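Local coordinates for protein prolyl-ACP dehydrogenase (Oscillatoria sp., PDB 4IRN) that oxidises a prolyl group carried on an acyl carrier protein during anatoxin-a biosynthesis, with FAD as cofactor, at residues A[92-97]-A[142-147]; A[136-141]-A[272-277]; A[72-77]-A[197-202]; A[130-135]-A[149-154]; A[86-91]-A[105-110]. One frame throughout, in Å; residues are numbered along the deposited sequence.

Contact 1: A[92-97]-A[142-147]; sequences ARYGGQ and EQKEKY
Y94 presses its phenol ring against K144 and E145 where a loop of the all-helical N-terminal domain of the acyl-CoA dehydrogenase fold, residues 92-97, meets the helix 141-153. This is the packed half of the contact. The ring of Y94 swings toward the helix because CG stands beside the backbone N and opposite the carbonyl carbon (chi1 -53°). CE1 of Y94 then lies 3.7 Å from CB of K144, which like N of E145 approaches the ring obliquely, and CD1 of Y94 is 3.8 Å from the backbone O of K144, so the helix backbone as well as the side chain meets the ring. L148 of the same helix and L136 of helix 118-138 also pack on Y94.

The other half is loose and open to solvent. R93 reaches out with an extended chain, and its guanidinium is nearly coplanar with the carboxylate of E145, the planes 25° apart. NH2 of R93 stays 4.2 Å from OE2 of E145, too far for a salt bridge, so the pair probably contributes a modest electrostatic attraction. K144 joins the packed side: a bend at chi3 (-84°) brings its ammonium, salt-bridged to E141, to the hydroxyl end of the phenol, where NZ of K144 gives a weak 3.4 Å hydrogen bond to OH of Y94.

Contact 2: A[136-141]-A[272-277]; sequences LTFGTE and FNHSME
The imidazole of H274 and the phenyl ring of F138 form a T-shaped (edge-to-face) pair, the edge of F138 directed at the face of H274, with the planes at 88° and the centroids 5.1 Å apart. CE2 of F138 leads this approach and lies 3.5 Å from CG of H274, while CB of H274 sits in the plane of the phenyl ring, at its edge. T137 serves both rings. Its CG2 rests over one face of the imidazole in a CH-pi contact, 3.8 Å from the centroid of the H274 ring, and the same methyl of T137 lies over the outer part of one face of F138. The branching of T137 explains this: CG2 is turned anti to the backbone N, while OG1 stands beside that N (chi1 -54°) and bonds back to M133 O, one turn earlier in the helix. H274 extends from its own helix with CG opposite the backbone N (chi1 177°), the two side chains coming from opposite directions, so that the methyl of T137 ends over the ring face. The imidazole has a further edge-to-face partner in W278.

The contact lies at the surface and joins the last turn of helix 118-138, just before G139 breaks the helix and T140 caps the next one, to helix 268-282 of the C-terminal region. Behind H274, F272 packs edge-to-face on F206 of strand 202-208, and E277 reaches K343 of helix 316-344 in a salt bridge.

Contact 3: A[72-77]-A[197-202]; sequences FNRDAW and GTIADL
F72 and R74 both face I199, the two residues lying on either side of N73, the N-cap of helix 74-83. OD1 of N73 accepts from A76 N at 3.1 Å with an N-H...O angle of 153°, the donor standing well above the carbonyl plane. Opposite, residues 197-202 form an irregular connection running into strand 202-208, and the backbones stay apart, with CA of R74 9.5 Å from CA of I199. Side chains alone bridge the gap.

I199, whose side chain is about 11 Å from a bound FAD, splits its branches between the two partners. Its CG1 is held between the backbone N and the carbonyl carbon (chi1 59°), which sends CD1 of I199 over one face of the F72 ring, 3.6 Å from its centroid, as a CH-pi contact. The other branch turns to the solvent-exposed R74: CG2 of I199 lies 3.5 Å from NH2 of R74, an oblique approach of a methyl to a guanidinium. W77 meets the edge of the F72 ring through CE3, in its plane.

W77 continues inward onto L120, A123 and M124 of helix 118-138, while L202 pairs through its backbone with S159 of strand 158-161 and with I157 just before it. The contact thus joins the N-terminal helical part to the middle beta domain.

Contact 4: A[130-135]-A[149-154]; sequences ACEMPL and PLLCRG
L151 and E132 lie alongside one another, pointing opposite ways, and the two contribute most of the buried surface between helices 118-138 and 141-153. The short helical segments run roughly antiparallel, their axes 10.9 Å apart at closest approach and 142° between their directions. L151 sets CG beside its backbone N (chi1 -61°) and points CD1 toward helix 118-138. There CD1 of L151 lies 3.7 Å from CG of E132, so an aliphatic part of the glutamate, not its charge, meets the leucine tip. L135, one turn further along, adds a looser apolar contact, its CD2 4.1 Å from CD1 of L151.

The E132 chain is extended beyond CG (chi2 -177°) and carries its carboxylate past the leucine to the backbone of the facing helix. OE2 of E132 comes to 3.4 Å from O of L151, an approach of two acceptors, and to 3.5 Å from N of C152, where the angle is too poor for a hydrogen bond. H127 mediates instead: its NE2 makes weak hydrogen bonds to both OE2 of E132 and O of L151. L148 and I90 pack on E132 as well, and A158 of strand 158-161 touches L151.

A carboxylate is therefore buried among L151, L148 and I90, with the backbone carbonyl oxygens of L151 and H86 beside it and no hydrogen bond to it from the opposite segment. Such surroundings would tend to disfavour a negative charge and could raise its pKa, and the weak bond from H127 NE2 to OE2 probably offsets part of that cost.

Contact 5: A[86-91]-A[105-110]; sequences HGWPIP and AYALQG
W88 meets A107 and L108 of helix 101-114 entirely through its six-membered ring, and no hydrogen bond crosses between the segments. The first kind of interaction is CH-pi: CB of A107 rests over one face of the indole, 4.0 Å from the centroid of the six-membered ring of W88 and 24° off its normal. The second is apolar contact at the rim, where CD2 of L108 approaches CZ3 of W88 at 3.7 Å, near the ring plane. A107 and L108 thus hold the indole from two directions, one over the face and one at the edge.

Local backbone bonding shapes the side that presents the tryptophan. Residues 87-90 make a type I beta turn, closed by I90 N to G87 O at 3.0 Å, with W88 at its second position. From there CG of W88 stands beside the backbone N (chi1 -74°) and the indole projects to the helix. The ring of F47 meets that of W88 at a steep angle, and V51 adds an aliphatic contact; both come from helix 42-58.

All three touching residues are buried. Together they form part of the hydrophobic core of the N-terminal alpha-helical domain of the acyl-CoA dehydrogenase fold, closing the connection between helices 74-83 and 101-114 onto the second of these.

How the contacts relate
Contacts 3, 4 and 5 are buried, contact 1 is partly so, and contact 2 lies at the surface. Contacts 1 and 4 share helix 141-153, and contacts 2 and 4 share helix 118-138, so this helical pair links three of the five. Contacts 1 and 5 use neighbouring parts of one loop, joined where Q97 N probably bonds to G87 O. Contacts 1, 4 and 5 lie wholly within the N-terminal domain, whereas contact 2 reaches the C-terminal region and contact 3 the middle domain. The chemistry varies accordingly: aliphatic groups on rings in contacts 3 and 5, a buried carboxylate in contact 4, an aromatic pair in contact 2, and a buried tyrosine beside solvent-facing charges in contact 1.

Contact 1: A[92-97]-A[142-147]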
# COMPACT_ATOMS: atom_id res chain seq x y z
N ALA A 92 8.44 2.05 45.08
CA ALA A 92 8.66 3.14 46.03
C ALA A 92 9.86 2.91 46.98
O ALA A 92 10.44 3.89 47.44
CB ALA A 92 7.39 3.42 46.82
N ARG A 93 10.25 1.63 47.19
CA ARG A 93 11.38 1.17 48.01
C ARG A 93 12.71 1.78 47.51
O ARG A 93 13.60 2.05 48.32
CB ARG A 93 11.47 -0.37 47.92
CG ARG A 93 12.53 -1.01 48.82
CD ARG A 93 12.77 -2.46 48.51
NE ARG A 93 13.79 -3.03 49.38
CZ ARG A 93 13.54 -3.64 50.53
NH1 ARG A 93 12.29 -3.75 50.98
NH2 ARG A 93 14.53 -4.15 51.26
N TYR A 94 12.83 1.94 46.16
CA TYR A 94 13.99 2.47 45.44
C TYR A 94 13.74 3.92 45.01
O TYR A 94 14.36 4.41 44.06
CB TYR A 94 14.35 1.56 44.24
CG TYR A 94 14.52 0.09 44.60
CD1 TYR A 94 15.58 -0.34 45.39
CD2 TYR A 94 13.64 -0.87 44.13
CE1 TYR A 94 15.73 -1.68 45.74
CE2 TYR A 94 13.78 -2.22 44.47
CZ TYR A 94 14.83 -2.61 45.28
OH TYR A 94 14.97 -3.94 45.62
N GLY A 95 12.86 4.60 45.74
CA GLY A 95 12.48 5.99 45.48
C GLY A 95 11.55 6.20 44.29
O GLY A 95 11.39 7.33 43.83
N GLY A 96 10.94 5.13 43.80
CA GLY A 96 10.03 5.18 42.66
C GLY A 96 8.62 5.61 42.99
O GLY A 96 8.33 5.95 44.14
N GLN A 97 7.73 5.58 41.97
CA GLN A 97 6.32 5.96 42.10
C GLN A 97 5.45 4.73 42.28
O GLN A 97 4.36 4.82 42.84
CB GLN A 97 5.85 6.74 40.88
CG GLN A 97 6.45 8.13 40.73
CD GLN A 97 6.37 9.01 41.97
OE1 GLN A 97 7.36 9.63 42.38
NE2 GLN A 97 5.20 9.10 42.59
N GLU A 142 21.76 -5.37 46.71
CA GLU A 142 22.77 -4.33 46.86
C GLU A 142 22.98 -3.48 45.61
O GLU A 142 23.24 -2.29 45.72
CB GLU A 142 24.11 -4.93 47.34
CG GLU A 142 24.07 -5.66 48.68
CD GLU A 142 23.61 -4.91 49.92
OE1 GLU A 142 23.78 -3.67 49.99
OE2 GLU A 142 23.06 -5.57 50.83
N GLN A 143 22.88 -4.10 44.42
CA GLN A 143 23.00 -3.43 43.11
C GLN A 143 21.81 -2.49 42.90
O GLN A 143 21.99 -1.37 42.42
CB GLN A 143 23.05 -4.46 41.97
CG GLN A 143 24.41 -5.12 41.81
CD GLN A 143 24.41 -6.22 40.78
OE1 GLN A 143 23.42 -6.92 40.57
NE2 GLN A 143 25.56 -6.44 40.17
N LYS A 144 20.60 -2.95 43.27
CA LYS A 144 19.36 -2.19 43.18
C LYS A 144 19.35 -1.03 44.18
O LYS A 144 19.04 0.10 43.80
CB LYS A 144 18.15 -3.11 43.40
CG LYS A 144 17.87 -4.06 42.24
CD LYS A 144 16.53 -4.75 42.40
CE LYS A 144 16.59 -5.97 43.29
NZ LYS A 144 15.24 -6.53 43.50
N GLU A 145 19.71 -1.31 45.45
CA GLU A 145 19.77 -0.32 46.54
C GLU A 145 20.73 0.83 46.27
O GLU A 145 20.47 1.94 46.71
CB GLU A 145 20.13 -1.00 47.87
CG GLU A 145 18.96 -1.64 48.60
CD GLU A 145 19.37 -2.69 49.61
OE1 GLU A 145 20.56 -2.77 49.96
OE2 GLU A 145 18.47 -3.43 50.07
N LYS A 146 21.83 0.57 45.56
CA LYS A 146 22.82 1.58 45.21
C LYS A 146 22.45 2.39 43.97
O LYS A 146 22.46 3.62 44.03
CB LYS A 146 24.22 0.96 45.05
CG LYS A 146 25.32 1.96 44.67
CD LYS A 146 26.63 1.24 44.41
CE LYS A 146 27.73 2.20 44.05
NZ LYS A 146 29.01 1.47 43.82
N TYR A 147 22.14 1.72 42.84
CA TYR A 147 21.90 2.38 41.56
C TYR A 147 20.49 2.88 41.24
O TYR A 147 20.36 3.94 40.63
CB TYR A 147 22.50 1.58 40.40
CG TYR A 147 24.01 1.46 40.46
CD1 TYR A 147 24.83 2.57 40.28
CD2 TYR A 147 24.62 0.22 40.62
CE1 TYR A 147 26.22 2.46 40.30
CE2 TYR A 147 26.01 0.09 40.64
CZ TYR A 147 26.80 1.22 40.48
OH TYR A 147 28.18 1.09 40.50

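Contact 2: A[136-141]-A[272-277]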
# COMPACT_ATOMS: atom_id res chain seq x y z
N LEU A 136 16.26 -3.62 37.72
CA LEU A 136 15.22 -3.98 38.68
C LEU A 136 14.96 -5.50 38.68
O LEU A 136 14.78 -6.09 39.75
CB LEU A 136 13.93 -3.17 38.37
CG LEU A 136 12.66 -3.51 39.18
CD1 LEU A 136 12.82 -3.18 40.65
CD2 LEU A 136 11.46 -2.80 38.63
N THR A 137 14.97 -6.11 37.49
CA THR A 137 14.71 -7.53 37.27
C THR A 137 15.90 -8.45 37.58
O THR A 137 15.73 -9.43 38.29
CB THR A 137 14.13 -7.75 35.87
OG1 THR A 137 12.99 -6.89 35.72
CG2 THR A 137 13.74 -9.20 35.59
N PHE A 138 17.09 -8.14 37.04
CA PHE A 138 18.27 -8.99 37.20
C PHE A 138 19.28 -8.59 38.29
O PHE A 138 20.15 -9.39 38.64
CB PHE A 138 18.97 -9.20 35.84
CG PHE A 138 18.07 -9.79 34.77
CD1 PHE A 138 17.96 -11.16 34.62
CD2 PHE A 138 17.35 -8.96 33.91
CE1 PHE A 138 17.13 -11.70 33.63
CE2 PHE A 138 16.53 -9.51 32.94
CZ PHE A 138 16.42 -10.87 32.80
N GLY A 139 19.17 -7.37 38.80
CA GLY A 139 20.09 -6.87 39.82
C GLY A 139 19.89 -7.47 41.19
O GLY A 139 18.77 -7.84 41.57
N THR A 140 20.99 -7.56 41.96
CA THR A 140 20.96 -8.06 43.33
C THR A 140 20.42 -6.95 44.23
O THR A 140 20.34 -5.80 43.79
CB THR A 140 22.35 -8.54 43.79
OG1 THR A 140 23.25 -7.44 43.88
CG2 THR A 140 22.92 -9.63 42.88
N GLU A 141 20.04 -7.29 45.47
CA GLU A 141 19.50 -6.31 46.41
C GLU A 141 20.45 -5.12 46.61
O GLU A 141 19.98 -3.98 46.57
CB GLU A 141 19.08 -6.95 47.74
CG GLU A 141 17.95 -7.97 47.60
CD GLU A 141 16.68 -7.51 46.89
OE1 GLU A 141 16.17 -6.42 47.23
OE2 GLU A 141 16.19 -8.26 46.02
N PHE A 272 19.19 -8.95 27.70
CA PHE A 272 18.95 -8.17 26.48
C PHE A 272 17.53 -8.37 25.95
O PHE A 272 16.86 -7.40 25.56
CB PHE A 272 20.00 -8.52 25.41
CG PHE A 272 19.90 -7.68 24.16
CD1 PHE A 272 20.50 -6.43 24.10
CD2 PHE A 272 19.20 -8.13 23.04
CE1 PHE A 272 20.40 -5.65 22.94
CE2 PHE A 272 19.11 -7.35 21.89
CZ PHE A 272 19.71 -6.12 21.84
N ASN A 273 17.10 -9.64 25.90
CA ASN A 273 15.77 -10.04 25.43
C ASN A 273 14.68 -9.54 26.38
O ASN A 273 13.59 -9.20 25.91
CB ASN A 273 15.70 -11.56 25.22
CG ASN A 273 16.30 -12.06 23.91
OD1 ASN A 273 16.48 -11.30 22.93
ND2 ASN A 273 16.63 -13.35 23.87
N HIS A 274 14.99 -9.46 27.72
CA HIS A 274 14.06 -8.89 28.69
C HIS A 274 14.01 -7.37 28.48
O HIS A 274 12.94 -6.77 28.50
CB HIS A 274 14.50 -9.24 30.11
CG HIS A 274 13.66 -8.64 31.19
ND1 HIS A 274 13.97 -7.41 31.74
CD2 HIS A 274 12.51 -9.09 31.76
CE1 HIS A 274 13.03 -7.16 32.64
NE2 HIS A 274 12.13 -8.15 32.68
N SER A 275 15.18 -6.76 28.20
CA SER A 275 15.35 -5.33 27.93
C SER A 275 14.59 -4.93 26.65
O SER A 275 13.95 -3.88 26.64
CB SER A 275 16.84 -4.98 27.84
OG SER A 275 17.06 -3.67 27.35
N MET A 276 14.60 -5.80 25.61
CA MET A 276 13.86 -5.59 24.35
C MET A 276 12.35 -5.70 24.51
O MET A 276 11.61 -5.08 23.76
CB MET A 276 14.36 -6.51 23.24
CG MET A 276 15.67 -6.08 22.61
SD MET A 276 15.75 -4.32 22.23
CE MET A 276 16.64 -4.34 20.66
N GLU A 277 11.89 -6.49 25.48
CA GLU A 277 10.45 -6.61 25.78
C GLU A 277 9.92 -5.23 26.24
O GLU A 277 8.96 -4.72 25.67
CB GLU A 277 10.22 -7.64 26.88
CG GLU A 277 9.60 -8.93 26.41
CD GLU A 277 9.62 -9.99 27.48
OE1 GLU A 277 10.61 -10.75 27.54
OE2 GLU A 277 8.65 -10.05 28.27

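Contact 3: A[72-77]-A[197-202]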
# COMPACT_ATOMS: atom_id res chain seq x y z
N PHE A 72 20.13 19.43 24.00
CA PHE A 72 19.45 18.53 24.92
C PHE A 72 18.92 19.39 26.09
O PHE A 72 19.69 20.18 26.66
CB PHE A 72 20.40 17.41 25.42
CG PHE A 72 19.90 16.68 26.64
CD1 PHE A 72 18.90 15.72 26.54
CD2 PHE A 72 20.40 16.99 27.90
CE1 PHE A 72 18.41 15.07 27.68
CE2 PHE A 72 19.91 16.35 29.04
CZ PHE A 72 18.92 15.39 28.92
N ASN A 73 17.63 19.24 26.43
CA ASN A 73 16.99 20.02 27.50
C ASN A 73 17.17 19.36 28.87
O ASN A 73 16.34 18.55 29.30
CB ASN A 73 15.51 20.27 27.18
CG ASN A 73 14.88 21.44 27.92
OD1 ASN A 73 15.37 21.91 28.96
ND2 ASN A 73 13.75 21.91 27.43
N ARG A 74 18.27 19.71 29.56
CA ARG A 74 18.56 19.18 30.89
C ARG A 74 17.56 19.68 31.93
O ARG A 74 17.21 18.92 32.84
CB ARG A 74 19.98 19.51 31.31
CG ARG A 74 20.55 18.48 32.29
CD ARG A 74 21.95 18.87 32.70
NE ARG A 74 22.85 17.71 32.77
CZ ARG A 74 23.73 17.39 31.83
NH1 ARG A 74 23.82 18.09 30.70
NH2 ARG A 74 24.52 16.33 31.99
N ASP A 75 17.10 20.94 31.78
CA ASP A 75 16.12 21.56 32.66
C ASP A 75 14.81 20.77 32.67
O ASP A 75 14.26 20.51 33.75
CB ASP A 75 15.87 23.03 32.26
CG ASP A 75 16.76 24.05 32.96
OD1 ASP A 75 17.89 23.69 33.38
OD2 ASP A 75 16.34 25.22 33.06
N ALA A 76 14.33 20.36 31.48
CA ALA A 76 13.11 19.58 31.30
C ALA A 76 13.26 18.15 31.82
O ALA A 76 12.27 17.60 32.32
CB ALA A 76 12.69 19.59 29.84
N TRP A 77 14.47 17.56 31.72
CA TRP A 77 14.77 16.21 32.24
C TRP A 77 14.62 16.23 33.75
O TRP A 77 13.95 15.35 34.31
CB TRP A 77 16.20 15.76 31.84
CG TRP A 77 16.59 14.39 32.34
CD1 TRP A 77 16.89 14.04 33.62
CD2 TRP A 77 16.75 13.19 31.55
NE1 TRP A 77 17.19 12.69 33.69
CE2 TRP A 77 17.12 12.15 32.43
CE3 TRP A 77 16.63 12.90 30.18
CZ2 TRP A 77 17.34 10.84 32.00
CZ3 TRP A 77 16.87 11.60 29.75
CH2 TRP A 77 17.22 10.58 30.65
N GLY A 197 24.92 8.80 26.09
CA GLY A 197 26.33 8.56 26.35
C GLY A 197 27.14 9.73 26.87
O GLY A 197 27.86 9.60 27.87
N THR A 198 27.01 10.90 26.22
CA THR A 198 27.73 12.13 26.59
C THR A 198 27.28 12.78 27.92
O THR A 198 27.96 13.67 28.44
CB THR A 198 27.74 13.13 25.41
OG1 THR A 198 26.49 13.10 24.74
CG2 THR A 198 28.86 12.85 24.43
N ILE A 199 26.13 12.36 28.47
CA ILE A 199 25.58 12.88 29.73
C ILE A 199 25.28 11.78 30.77
O ILE A 199 24.83 12.10 31.87
CB ILE A 199 24.34 13.78 29.49
CG1 ILE A 199 23.24 13.00 28.77
CG2 ILE A 199 24.72 15.03 28.72
CD1 ILE A 199 21.89 13.57 28.82
N ALA A 200 25.53 10.50 30.43
CA ALA A 200 25.28 9.36 31.31
C ALA A 200 26.26 9.25 32.46
O ALA A 200 27.44 9.56 32.30
CB ALA A 200 25.28 8.06 30.53
N ASP A 201 25.76 8.77 33.60
CA ASP A 201 26.53 8.55 34.83
C ASP A 201 26.79 7.05 35.02
O ASP A 201 27.79 6.69 35.64
CB ASP A 201 25.80 9.15 36.03
CG ASP A 201 25.65 10.66 35.95
OD1 ASP A 201 26.67 11.37 36.11
OD2 ASP A 201 24.52 11.13 35.67
N LEU A 202 25.91 6.20 34.47
CA LEU A 202 26.02 4.74 34.50
C LEU A 202 25.78 4.13 33.10
O LEU A 202 24.84 4.53 32.40
CB LEU A 202 25.06 4.13 35.55
CG LEU A 202 25.19 2.62 35.85
CD1 LEU A 202 26.49 2.31 36.64
CD2 LEU A 202 23.99 2.12 36.62

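Contact 4: A[130-135]-A[149-154]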
# COMPACT_ATOMS: atom_id res chain seq x y z
N ALA A 130 15.38 0.52 28.96
CA ALA A 130 16.59 -0.23 28.61
C ALA A 130 17.67 -0.27 29.70
O ALA A 130 18.64 -1.03 29.56
CB ALA A 130 17.16 0.29 27.30
N CYS A 131 17.51 0.53 30.77
CA CYS A 131 18.50 0.59 31.84
C CYS A 131 17.93 0.29 33.23
O CYS A 131 18.43 -0.63 33.88
CB CYS A 131 19.23 1.93 31.81
SG CYS A 131 19.93 2.35 30.20
N GLU A 132 16.92 1.06 33.68
CA GLU A 132 16.30 0.88 35.00
C GLU A 132 15.60 -0.48 35.13
O GLU A 132 15.76 -1.14 36.16
CB GLU A 132 15.32 2.01 35.35
CG GLU A 132 15.94 3.37 35.61
CD GLU A 132 14.97 4.46 36.02
OE1 GLU A 132 13.76 4.33 35.73
OE2 GLU A 132 15.41 5.46 36.62
N MET A 133 14.81 -0.87 34.11
CA MET A 133 14.07 -2.14 34.09
C MET A 133 14.94 -3.41 34.18
O MET A 133 14.68 -4.21 35.09
CB MET A 133 13.07 -2.21 32.93
CG MET A 133 11.83 -1.36 33.13
SD MET A 133 10.97 -1.48 34.72
CE MET A 133 10.59 -3.23 34.79
N PRO A 134 15.97 -3.63 33.31
CA PRO A 134 16.82 -4.83 33.49
C PRO A 134 17.53 -4.88 34.85
O PRO A 134 17.72 -5.97 35.40
CB PRO A 134 17.82 -4.74 32.34
CG PRO A 134 17.84 -3.31 31.95
CD PRO A 134 16.45 -2.82 32.18
N LEU A 135 17.91 -3.70 35.41
CA LEU A 135 18.54 -3.56 36.74
C LEU A 135 17.55 -4.00 37.85
O LEU A 135 17.96 -4.69 38.78
CB LEU A 135 19.03 -2.10 36.96
CG LEU A 135 19.57 -1.68 38.34
CD1 LEU A 135 20.75 -2.52 38.78
CD2 LEU A 135 19.98 -0.23 38.32
N PRO A 149 17.88 4.10 43.25
CA PRO A 149 17.46 5.40 43.80
C PRO A 149 18.12 6.59 43.09
O PRO A 149 17.50 7.64 42.94
CB PRO A 149 17.88 5.29 45.28
CG PRO A 149 17.94 3.84 45.55
CD PRO A 149 18.50 3.27 44.29
N LEU A 150 19.36 6.39 42.61
CA LEU A 150 20.12 7.41 41.88
C LEU A 150 19.51 7.76 40.52
O LEU A 150 19.44 8.94 40.18
CB LEU A 150 21.57 6.98 41.69
CG LEU A 150 22.48 7.09 42.89
CD1 LEU A 150 23.76 6.36 42.63
CD2 LEU A 150 22.79 8.54 43.22
N LEU A 151 19.12 6.75 39.74
CA LEU A 151 18.52 6.94 38.42
C LEU A 151 17.12 7.55 38.53
O LEU A 151 16.74 8.41 37.75
CB LEU A 151 18.45 5.59 37.68
CG LEU A 151 19.76 4.86 37.40
CD1 LEU A 151 19.51 3.53 36.73
CD2 LEU A 151 20.69 5.71 36.55
N CYS A 152 16.40 7.08 39.51
CA CYS A 152 15.06 7.41 39.90
C CYS A 152 14.94 8.87 40.38
O CYS A 152 14.03 9.58 39.93
CB CYS A 152 14.68 6.44 41.02
SG CYS A 152 12.93 6.15 41.18
N ARG A 153 15.81 9.27 41.36
CA ARG A 153 15.73 10.58 42.04
C ARG A 153 17.03 11.39 42.18
O ARG A 153 16.97 12.56 42.54
CB ARG A 153 15.08 10.39 43.44
CG ARG A 153 13.88 9.47 43.47
CD ARG A 153 12.71 9.97 44.28
NE ARG A 153 12.02 11.11 43.66
CZ ARG A 153 10.78 11.48 43.96
NH1 ARG A 153 10.06 10.80 44.83
NH2 ARG A 153 10.24 12.54 43.36
N GLY A 154 18.18 10.79 41.89
CA GLY A 154 19.50 11.40 42.05
C GLY A 154 20.05 12.23 40.90
O GLY A 154 21.13 12.80 41.02

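Contact 5: A[86-91]-A[105-110]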
# COMPACT_ATOMS: atom_id res chain seq x y z
N HIS A 86 10.57 9.16 35.64
CA HIS A 86 11.59 8.10 35.71
C HIS A 86 11.24 6.99 36.69
O HIS A 86 11.49 5.82 36.40
CB HIS A 86 12.96 8.71 36.04
CG HIS A 86 13.38 9.80 35.12
ND1 HIS A 86 12.69 11.00 35.06
CD2 HIS A 86 14.41 9.86 34.26
CE1 HIS A 86 13.32 11.74 34.16
NE2 HIS A 86 14.36 11.09 33.65
N GLY A 87 10.62 7.36 37.82
CA GLY A 87 10.22 6.44 38.87
C GLY A 87 8.89 5.73 38.66
O GLY A 87 8.55 4.85 39.46
N TRP A 88 8.13 6.09 37.59
CA TRP A 88 6.81 5.51 37.29
C TRP A 88 6.72 3.97 37.37
O TRP A 88 5.86 3.49 38.10
CB TRP A 88 6.20 6.05 35.97
CG TRP A 88 5.67 7.46 36.02
CD1 TRP A 88 5.42 8.21 37.13
CD2 TRP A 88 5.24 8.25 34.91
NE1 TRP A 88 4.91 9.43 36.78
CE2 TRP A 88 4.78 9.48 35.41
CE3 TRP A 88 5.21 8.04 33.51
CZ2 TRP A 88 4.30 10.50 34.58
CZ3 TRP A 88 4.74 9.05 32.69
CH2 TRP A 88 4.29 10.27 33.23
N PRO A 89 7.60 3.17 36.70
CA PRO A 89 7.49 1.71 36.85
C PRO A 89 8.35 1.14 38.00
O PRO A 89 8.37 -0.07 38.20
CB PRO A 89 7.96 1.20 35.49
CG PRO A 89 8.85 2.25 34.95
CD PRO A 89 8.68 3.51 35.75
N ILE A 90 9.07 2.01 38.73
CA ILE A 90 9.99 1.65 39.81
C ILE A 90 9.27 1.57 41.17
O ILE A 90 8.52 2.51 41.49
CB ILE A 90 11.21 2.63 39.87
CG1 ILE A 90 11.78 2.99 38.46
CG2 ILE A 90 12.32 2.16 40.83
CD1 ILE A 90 12.29 1.81 37.55
N PRO A 91 9.50 0.50 41.98
CA PRO A 91 8.85 0.45 43.30
C PRO A 91 9.34 1.57 44.22
O PRO A 91 10.48 2.01 44.11
CB PRO A 91 9.19 -0.94 43.84
CG PRO A 91 10.19 -1.52 42.92
CD PRO A 91 10.35 -0.67 41.72
N ALA A 105 1.73 3.44 30.92
CA ALA A 105 1.55 3.56 29.47
C ALA A 105 0.56 4.67 29.12
O ALA A 105 0.82 5.45 28.19
CB ALA A 105 1.08 2.23 28.89
N TYR A 106 -0.55 4.77 29.87
CA TYR A 106 -1.58 5.80 29.70
C TYR A 106 -1.01 7.20 29.97
O TYR A 106 -1.26 8.12 29.19
CB TYR A 106 -2.77 5.50 30.63
CG TYR A 106 -4.04 6.26 30.31
CD1 TYR A 106 -4.59 6.22 29.02
CD2 TYR A 106 -4.75 6.94 31.30
CE1 TYR A 106 -5.79 6.86 28.73
CE2 TYR A 106 -5.94 7.60 31.02
CZ TYR A 106 -6.46 7.55 29.74
OH TYR A 106 -7.64 8.21 29.46
N ALA A 107 -0.20 7.34 31.05
CA ALA A 107 0.46 8.58 31.45
C ALA A 107 1.54 8.97 30.44
O ALA A 107 1.68 10.16 30.15
CB ALA A 107 1.07 8.43 32.84
N LEU A 108 2.25 7.96 29.86
CA LEU A 108 3.27 8.19 28.81
C LEU A 108 2.61 8.70 27.53
O LEU A 108 3.17 9.56 26.85
CB LEU A 108 4.09 6.92 28.50
CG LEU A 108 5.07 6.40 29.55
CD1 LEU A 108 5.56 5.01 29.18
CD2 LEU A 108 6.25 7.33 29.75
N GLN A 109 1.35 8.15 27.21
CA GLN A 109 0.57 8.60 26.07
C GLN A 109 0.27 10.09 26.27
O GLN A 109 0.50 10.89 25.36
CB GLN A 109 -0.73 7.78 25.93
CG GLN A 109 -1.31 7.77 24.52
CD GLN A 109 -2.31 8.87 24.27
OE1 GLN A 109 -2.74 9.58 25.17
NE2 GLN A 109 -2.75 8.99 23.03
N GLY A 110 -0.10 10.49 27.51
CA GLY A 110 -0.39 11.86 27.92
C GLY A 110 0.82 12.77 27.80
O GLY A 110 0.69 13.92 27.36